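Local coordinates for protein N-acetylglucosamine 2-epimerase (Xylella fastidiosa, PDB 3GT5) that probably interconverts sugar epimers, as expected of an isomerase of the N-acylglucosamine 2-epimerase family, at residues A210-G215 against R224-W229; W218-M223 against L239-G244; Y153-D158 against D203-R208. All coordinates share one frame; numbering follows the deposited sequence. Where two conformers were deposited one is given.

Interaction 1 of 3, residues A210-G215 against R224-W229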
# COMPACT_ATOMS: atom_id res chain seq x y z
N ALA A 210 -2.22 16.76 9.56
CA ALA A 210 -3.08 16.19 10.60
C ALA A 210 -3.61 17.27 11.55
O ALA A 210 -4.72 17.15 12.02
CB ALA A 210 -2.34 15.08 11.40
N ALA A 211 -2.81 18.32 11.83
CA ALA A 211 -3.22 19.44 12.68
C ALA A 211 -4.46 20.14 12.16
O ALA A 211 -5.20 20.73 12.93
CB ALA A 211 -2.08 20.42 12.86
N LYS A 212 -4.72 20.06 10.85
CA LYS A 212 -5.85 20.75 10.25
C LYS A 212 -7.14 19.94 10.34
O LYS A 212 -8.21 20.41 9.91
CB LYS A 212 -5.52 21.04 8.79
CG LYS A 212 -4.22 21.85 8.58
CD LYS A 212 -3.99 22.10 7.09
CE LYS A 212 -2.59 22.65 6.83
NZ LYS A 212 -2.62 24.08 6.88
N ALA A 213 -7.05 18.72 10.87
CA ALA A 213 -8.23 17.83 10.90
C ALA A 213 -8.31 17.10 12.21
O ALA A 213 -8.60 15.90 12.27
CB ALA A 213 -8.19 16.85 9.72
N ASP A 214 -7.95 17.84 13.26
CA ASP A 214 -8.11 17.40 14.62
C ASP A 214 -7.28 16.19 14.97
O ASP A 214 -7.67 15.36 15.78
CB ASP A 214 -9.60 17.21 14.95
CG ASP A 214 -9.89 17.41 16.44
OD1 ASP A 214 -9.21 18.28 17.04
OD2 ASP A 214 -10.75 16.69 17.00
N GLY A 215 -6.10 16.11 14.37
CA GLY A 215 -5.11 15.11 14.73
C GLY A 215 -5.12 13.81 13.96
O GLY A 215 -4.33 12.89 14.29
N ARG A 224 -3.53 24.78 -1.87
CA ARG A 224 -2.76 25.35 -0.78
C ARG A 224 -2.65 24.38 0.42
O ARG A 224 -2.27 24.75 1.53
CB ARG A 224 -3.37 26.71 -0.36
CG ARG A 224 -3.02 27.81 -1.33
CD ARG A 224 -3.74 29.07 -0.99
NE ARG A 224 -5.16 29.02 -1.32
CZ ARG A 224 -5.70 29.39 -2.49
NH1 ARG A 224 -7.01 29.35 -2.65
NH2 ARG A 224 -4.94 29.76 -3.52
N TRP A 225 -2.96 23.11 0.17
CA TRP A 225 -2.97 22.09 1.17
C TRP A 225 -3.85 22.40 2.39
O TRP A 225 -3.60 21.94 3.49
CB TRP A 225 -1.55 21.68 1.57
CG TRP A 225 -0.86 20.89 0.50
CD1 TRP A 225 -0.05 21.37 -0.48
CD2 TRP A 225 -0.97 19.49 0.30
NE1 TRP A 225 0.39 20.33 -1.28
CE2 TRP A 225 -0.14 19.16 -0.80
CE3 TRP A 225 -1.64 18.46 0.96
CZ2 TRP A 225 -0.00 17.84 -1.26
CZ3 TRP A 225 -1.51 17.18 0.51
CH2 TRP A 225 -0.70 16.88 -0.59
N GLU A 226 -4.94 23.14 2.15
CA GLU A 226 -6.03 23.25 3.13
C GLU A 226 -7.04 22.11 2.87
O GLU A 226 -7.19 21.65 1.75
CB GLU A 226 -6.74 24.60 3.00
CG GLU A 226 -5.84 25.76 3.38
CD GLU A 226 -5.28 25.65 4.78
OE1 GLU A 226 -6.05 25.34 5.72
OE2 GLU A 226 -4.06 25.86 4.97
N VAL A 227 -7.70 21.67 3.92
CA VAL A 227 -8.57 20.51 3.83
C VAL A 227 -9.72 20.76 2.84
O VAL A 227 -10.37 21.83 2.90
CB VAL A 227 -9.16 20.13 5.21
CG1 VAL A 227 -10.19 19.00 5.01
CG2 VAL A 227 -8.04 19.71 6.17
N ASP A 228 -9.98 19.79 1.97
CA ASP A 228 -11.16 19.78 1.09
C ASP A 228 -12.14 18.78 1.72
O ASP A 228 -12.04 17.60 1.53
CB ASP A 228 -10.78 19.40 -0.35
CG ASP A 228 -11.95 19.48 -1.33
OD1 ASP A 228 -13.12 19.50 -0.85
OD2 ASP A 228 -11.71 19.49 -2.55
N TRP A 229 -13.11 19.27 2.46
CA TRP A 229 -14.03 18.37 3.17
C TRP A 229 -15.06 17.69 2.25
O TRP A 229 -15.70 16.74 2.68
CB TRP A 229 -14.75 19.14 4.26
CG TRP A 229 -13.89 19.69 5.32
CD1 TRP A 229 -13.54 21.00 5.50
CD2 TRP A 229 -13.28 18.96 6.38
NE1 TRP A 229 -12.75 21.13 6.60
CE2 TRP A 229 -12.58 19.90 7.17
CE3 TRP A 229 -13.24 17.61 6.74
CZ2 TRP A 229 -11.86 19.53 8.30
CZ3 TRP A 229 -12.53 17.23 7.88
CH2 TRP A 229 -11.85 18.19 8.64
O HOH W 1 -4.89 25.64 8.55
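Lys212 carries the largest share of this contact, reaching across from the turn at the C-terminal side of helix 192-211 to a loop in which Val227 and Trp229 pack against Lys212 O. Two torsions near 180° keep its chain extended as far as CE, and a turn at chi4 (-91°) places NZ beside the carboxylate of Glu226, whose side chain it crosses at about a right angle. The resulting salt bridge, Lys212 NZ to Glu226 OE2 at 3.0 Å, meets the oxygen on its syn side but 35° out of the carboxylate plane. A water completes the link: it accepts from Lys212 NZ and donates to the other oxygen, Glu226 OE1, so both carboxylate oxygens are tied to one ammonium group. The methylenes contribute as well, since Lys212 CE lies 3.6 Å from Trp225 O, a carbonyl that is hydrogen-bonded to Gln209 NE2.

Nearer the backbone the contact becomes van der Waals packing. Val227 CG2, anti to its own carbonyl carbon, meets Lys212 CB at 3.9 Å and Lys212 O at 3.8 Å. The other branch turns to Trp229: Val227 CG1 stands 3.3 Å above the indole plane, over its centre, and covers one face of that ring. Trp229 then reaches Ala213 with its far corner, CH2 to Ala213 CB being 4.0 Å.

Ala210 O shapes the turn that carries Lys212 and Ala213, accepting from both Ala213 N (3.0 Å) and Gly215 N (2.9 Å). The contact joins the C-terminal end of helix 192-211 to the loop that follows strand 220-221 and precedes helix 247-263. That loop stays close to its strand through a backbone hydrogen bond between Asp228 and His220, while the ring of Trp225 lies against Tyr221 of the same strand.

Interaction 2 of 3, residues W218-M223 against L239-G244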
# COMPACT_ATOMS: atom_id res chain seq x y z
N TRP A 218 -6.68 13.51 7.00
CA TRP A 218 -7.73 13.56 5.99
C TRP A 218 -7.11 13.32 4.61
O TRP A 218 -5.91 13.57 4.40
CB TRP A 218 -8.40 14.95 6.06
CG TRP A 218 -9.58 15.12 5.20
CD1 TRP A 218 -9.64 15.82 4.03
CD2 TRP A 218 -10.92 14.61 5.42
NE1 TRP A 218 -10.90 15.76 3.50
CE2 TRP A 218 -11.71 15.03 4.32
CE3 TRP A 218 -11.51 13.83 6.43
CZ2 TRP A 218 -13.06 14.69 4.19
CZ3 TRP A 218 -12.87 13.50 6.32
CH2 TRP A 218 -13.63 13.95 5.22
N GLU A 219 -7.89 12.81 3.65
CA GLU A 219 -7.35 12.40 2.37
C GLU A 219 -7.13 13.52 1.37
O GLU A 219 -6.16 13.49 0.61
CB GLU A 219 -8.26 11.39 1.68
CG GLU A 219 -8.45 10.08 2.42
CD GLU A 219 -7.20 9.24 2.51
OE1 GLU A 219 -6.43 9.15 1.52
OE2 GLU A 219 -6.95 8.68 3.61
N HIS A 220 -8.05 14.49 1.36
CA HIS A 220 -8.19 15.43 0.22
C HIS A 220 -7.96 16.89 0.58
O HIS A 220 -8.42 17.35 1.60
CB HIS A 220 -9.59 15.32 -0.34
CG HIS A 220 -10.01 13.92 -0.56
ND1 HIS A 220 -9.28 13.05 -1.34
CD2 HIS A 220 -11.07 13.21 -0.09
CE1 HIS A 220 -9.89 11.87 -1.38
NE2 HIS A 220 -10.97 11.94 -0.62
N TYR A 221 -7.22 17.58 -0.26
CA TYR A 221 -6.85 18.96 -0.01
C TYR A 221 -6.93 19.81 -1.29
O TYR A 221 -6.97 19.33 -2.40
CB TYR A 221 -5.42 19.05 0.57
CG TYR A 221 -5.21 18.21 1.78
CD1 TYR A 221 -5.33 18.73 3.08
CD2 TYR A 221 -4.91 16.85 1.64
CE1 TYR A 221 -5.14 17.90 4.22
CE2 TYR A 221 -4.74 16.03 2.76
CZ TYR A 221 -4.85 16.56 4.04
OH TYR A 221 -4.69 15.76 5.17
N ASP A 222 -6.96 21.14 -1.09
CA ASP A 222 -6.90 22.06 -2.19
C ASP A 222 -5.44 22.35 -2.56
O ASP A 222 -4.53 21.81 -1.92
CB ASP A 222 -7.72 23.35 -1.89
CG ASP A 222 -7.15 24.21 -0.75
OD1 ASP A 222 -5.97 24.15 -0.36
OD2 ASP A 222 -7.94 25.05 -0.24
N MET A 223 -5.23 23.25 -3.51
CA MET A 223 -3.88 23.57 -3.99
C MET A 223 -2.96 24.22 -2.93
O MET A 223 -1.72 24.22 -3.07
CB MET A 223 -3.99 24.47 -5.23
CG MET A 223 -4.35 25.95 -4.95
SD MET A 223 -4.45 26.86 -6.55
CE MET A 223 -2.73 26.78 -7.06
N LEU A 239 -12.14 4.16 -5.56
CA LEU A 239 -11.14 3.16 -5.11
C LEU A 239 -9.89 3.78 -4.50
O LEU A 239 -9.38 3.28 -3.49
CB LEU A 239 -10.74 2.24 -6.29
CG LEU A 239 -9.76 1.07 -6.04
CD1 LEU A 239 -10.20 0.18 -4.89
CD2 LEU A 239 -9.56 0.21 -7.34
N PHE A 240 -9.41 4.89 -5.07
CA PHE A 240 -8.20 5.54 -4.58
C PHE A 240 -8.44 6.79 -3.77
O PHE A 240 -7.55 7.21 -3.01
CB PHE A 240 -7.26 5.85 -5.75
CG PHE A 240 -6.83 4.62 -6.51
CD1 PHE A 240 -5.87 3.77 -5.98
CD2 PHE A 240 -7.42 4.28 -7.70
CE1 PHE A 240 -5.48 2.59 -6.68
CE2 PHE A 240 -7.02 3.10 -8.40
CZ PHE A 240 -6.05 2.28 -7.87
N ARG A 241 -9.62 7.40 -3.94
CA ARG A 241 -9.96 8.69 -3.33
C ARG A 241 -11.36 8.61 -2.70
O ARG A 241 -12.26 9.37 -3.07
CB ARG A 241 -9.93 9.82 -4.37
CG ARG A 241 -8.52 10.12 -4.91
CD ARG A 241 -8.56 11.30 -5.86
NE ARG A 241 -7.31 11.40 -6.62
CZ ARG A 241 -7.08 12.30 -7.57
NH1 ARG A 241 -7.99 13.23 -7.92
NH2 ARG A 241 -5.89 12.29 -8.18
N PRO A 242 -11.51 7.72 -1.69
CA PRO A 242 -12.80 7.57 -1.03
C PRO A 242 -13.11 8.78 -0.15
O PRO A 242 -12.21 9.54 0.18
CB PRO A 242 -12.59 6.31 -0.16
CG PRO A 242 -11.16 6.29 0.14
CD PRO A 242 -10.48 6.88 -1.09
N TRP A 243 -14.35 8.95 0.25
CA TRP A 243 -14.67 10.04 1.17
C TRP A 243 -14.61 9.57 2.63
O TRP A 243 -15.08 8.47 2.95
CB TRP A 243 -16.07 10.62 0.90
CG TRP A 243 -16.32 11.86 1.77
CD1 TRP A 243 -16.00 13.16 1.44
CD2 TRP A 243 -16.95 11.93 3.06
NE1 TRP A 243 -16.33 14.01 2.47
CE2 TRP A 243 -16.92 13.28 3.47
CE3 TRP A 243 -17.49 10.96 3.94
CZ2 TRP A 243 -17.46 13.71 4.69
CZ3 TRP A 243 -18.02 11.39 5.16
CH2 TRP A 243 -17.99 12.74 5.54
N GLY A 244 -14.10 10.43 3.52
CA GLY A 244 -14.14 10.19 4.97
C GLY A 244 -12.75 9.90 5.51
O GLY A 244 -11.81 9.68 4.70
O HOH W 2 -10.75 12.05 3.78
O HOH W 3 -7.24 9.39 -1.08
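Between Trp218 and Gly244, and between Glu219 and Arg241, the CA atoms come no nearer than 7.3 Å, so side chains and water bridge the gap. His220 gives the direct polar link: its NE2 donates to Pro242 O at 2.8 Å with an N-H...O angle of 157°. The carbonyl lies near the imidazole plane, whereas the donor stands 39° out of the carbonyl plane. Beside this bond, His220 CE1 packs on Arg241 CB at 3.6 Å, and ND1 is hydrogen-bonded to Tyr169 OH. The contact seats the loop before helix 247-263 against strand 220-221, which pairs with strand 170-171.

The edge of the six-membered ring of Trp218 faces the indole of Trp243. The planes meet at 83° in a T-shaped pair, and Trp218 CH2 comes 3.8 Å from Trp243 CE2. Gly244 C also lies against the same ring, 3.7 Å from Trp218 CZ3. Both indole nitrogens are engaged by the intervening loop, Trp218 NE1 with Asp228 O and Trp243 NE1 with Trp229 O.

One water, over the centre of a Trp218 ring face, joins Glu219 N to Gly244 O; another donates to Glu219 OE1 and Phe240 O, while Glu219 OE2 is bonded to His249. The direct bond shows that NE2 of His220 carries a proton; together with the waters, it means that this buried interface satisfies loop carbonyls with ring and water donors.

Interaction 3 of 3, residues Y153-D158 against D203-R208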
# COMPACT_ATOMS: atom_id res chain seq x y z
N TYR A 153 5.79 23.29 -0.11
CA TYR A 153 4.92 22.52 0.76
C TYR A 153 5.56 21.25 1.34
O TYR A 153 5.07 20.71 2.32
CB TYR A 153 3.64 22.19 0.06
CG TYR A 153 2.78 23.40 -0.20
CD1 TYR A 153 2.01 23.97 0.82
CD2 TYR A 153 2.77 24.00 -1.42
CE1 TYR A 153 1.20 25.11 0.55
CE2 TYR A 153 2.00 25.16 -1.66
CZ TYR A 153 1.22 25.66 -0.71
OH TYR A 153 0.42 26.77 -1.01
N GLY A 154 6.66 20.81 0.77
CA GLY A 154 7.30 19.55 1.19
C GLY A 154 6.50 18.29 0.85
O GLY A 154 6.60 17.27 1.54
N LEU A 155 5.69 18.42 -0.20
CA LEU A 155 4.80 17.35 -0.70
C LEU A 155 4.69 17.28 -2.22
O LEU A 155 4.87 18.30 -2.91
CB LEU A 155 3.40 17.56 -0.10
CG LEU A 155 3.29 17.47 1.40
CD1 LEU A 155 1.99 18.09 1.92
CD2 LEU A 155 3.44 16.01 1.82
N TYR A 156 4.34 16.10 -2.77
CA TYR A 156 4.15 15.91 -4.18
C TYR A 156 2.72 16.26 -4.57
O TYR A 156 1.75 15.96 -3.83
CB TYR A 156 4.43 14.44 -4.59
CG TYR A 156 5.89 14.05 -4.41
CD1 TYR A 156 6.84 14.34 -5.40
CD2 TYR A 156 6.32 13.42 -3.26
CE1 TYR A 156 8.18 14.01 -5.20
CE2 TYR A 156 7.65 13.08 -3.09
CZ TYR A 156 8.55 13.36 -4.05
OH TYR A 156 9.85 12.99 -3.82
N LYS A 157 2.61 16.87 -5.74
CA LYS A 157 1.33 17.06 -6.43
C LYS A 157 0.80 15.72 -6.92
O LYS A 157 1.56 14.76 -7.06
CB LYS A 157 1.52 18.02 -7.61
CG LYS A 157 2.08 19.36 -7.14
CD LYS A 157 2.09 20.42 -8.24
CE LYS A 157 2.94 20.01 -9.41
NZ LYS A 157 3.43 21.21 -10.15
N ASP A 158 -0.49 15.65 -7.22
CA ASP A 158 -1.08 14.32 -7.46
C ASP A 158 -1.18 13.84 -8.90
O ASP A 158 -0.93 12.68 -9.19
CB ASP A 158 -2.46 14.28 -6.85
CG ASP A 158 -2.71 13.00 -6.11
OD1 ASP A 158 -3.42 12.14 -6.68
OD2 ASP A 158 -2.20 12.87 -4.96
N ASP A 203 6.55 14.02 8.14
CA ASP A 203 6.38 15.19 8.97
C ASP A 203 5.24 16.07 8.45
O ASP A 203 4.32 16.46 9.21
CB ASP A 203 7.66 15.97 8.98
CG ASP A 203 7.48 17.33 9.65
OD1 ASP A 203 7.01 17.38 10.78
OD2 ASP A 203 7.72 18.37 8.96
N ARG A 204 5.26 16.33 7.15
CA ARG A 204 4.25 17.23 6.55
C ARG A 204 2.85 16.63 6.67
O ARG A 204 1.89 17.33 7.03
CB ARG A 204 4.57 17.53 5.09
CG ARG A 204 5.83 18.33 4.86
CD ARG A 204 5.86 19.66 5.59
NE ARG A 204 7.08 20.37 5.15
CZ ARG A 204 8.29 20.18 5.69
NH1 ARG A 204 8.43 19.37 6.72
NH2 ARG A 204 9.36 20.83 5.20
N ILE A 205 2.72 15.35 6.38
CA ILE A 205 1.37 14.72 6.47
C ILE A 205 0.92 14.48 7.94
O ILE A 205 -0.21 14.85 8.34
CB ILE A 205 1.30 13.41 5.68
CG1 ILE A 205 1.56 13.62 4.18
CG2 ILE A 205 -0.08 12.68 5.89
CD1 ILE A 205 0.52 14.52 3.38
N THR A 206 1.71 13.75 8.72
CA THR A 206 1.23 13.27 10.03
C THR A 206 1.28 14.35 11.13
O THR A 206 0.67 14.16 12.13
CB THR A 206 1.91 11.99 10.51
OG1 THR A 206 3.28 12.30 10.88
CG2 THR A 206 1.86 10.91 9.43
N ARG A 207 2.00 15.45 10.91
CA ARG A 207 2.03 16.58 11.83
C ARG A 207 1.31 17.78 11.27
O ARG A 207 0.23 18.12 11.78
CB ARG A 207 3.45 16.89 12.30
CG ARG A 207 4.06 15.71 13.03
CD ARG A 207 5.05 16.14 14.13
NE ARG A 207 6.24 16.67 13.52
CZ ARG A 207 7.31 17.09 14.18
NH1 ARG A 207 8.35 17.53 13.49
NH2 ARG A 207 7.33 17.12 15.51
N ARG A 208 1.84 18.42 10.23
CA ARG A 208 1.20 19.63 9.72
C ARG A 208 -0.22 19.42 9.20
O ARG A 208 -1.13 20.15 9.61
CB ARG A 208 2.02 20.27 8.62
CG ARG A 208 1.62 21.70 8.38
CD ARG A 208 2.42 22.25 7.19
NE ARG A 208 2.14 21.55 5.92
CZ ARG A 208 2.89 21.64 4.82
NH1 ARG A 208 3.98 22.42 4.80
NH2 ARG A 208 2.57 20.96 3.72
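Tyr153 O is gripped by the guanidinium of Arg208, mainly through NH2 at 2.9 Å. That nitrogen lies in the carbonyl plane on a lone pair, although the N-H...O angle is a bent 139°. Arg208 NH1 adds a weak second bond to Tyr153 O. Arg208 has CG anti to its backbone N (chi1 -162°). Its side chain runs antiparallel beside that of Leu155, NH2 touching Leu155 CD1 at 3.4 Å. One face of this guanidinium is met by Arg204 CD.

The contact sets the start of strand 155-160, in a five-stranded antiparallel sheet, against helix 192-211, in a fold consistent with the (alpha/alpha)6 barrel of this family. The helix contains a pi-type turn at 204-208, marked by a weak bond from Arg208 N to Asp203 O.

Leu155 CD2 touches both Ile205 CD1 (3.6 Å) and Arg204 CB (3.8 Å). Gly154, with a positive phi of 69°, offers no side chain where Arg204 NE passes 4.0 Å from Gly154 CA; its buried O has no polar partner in the model. Arg207 NE and NH1 both bind Asp203 OD1 side-on, and Arg204 NH1 forms a salt bridge with Asp203 OD2 whose hydrogen-bond geometry is weak.

The three interactions lie on the same side of the chain's centre, with interaction 1 about 11 Å, centre to centre, from each of the others and interactions 2 and 3 about 14 Å apart. Interaction 3 closes first along the chain, whereas the segments of 1 and 2 alternate: 210-215, 218-223, 224-229, 239-244. Helix 192-211 serves both 3 and 1, where Ala210 N probably bonds to Ile205 O. The Trp225 ring packs on Tyr153, and Arg241 forms a salt bridge with Asp158, tying 2 to 3. Together these links fasten the long loop between strand 220-221 and helix 247-263 to both the helix and strand 155-160.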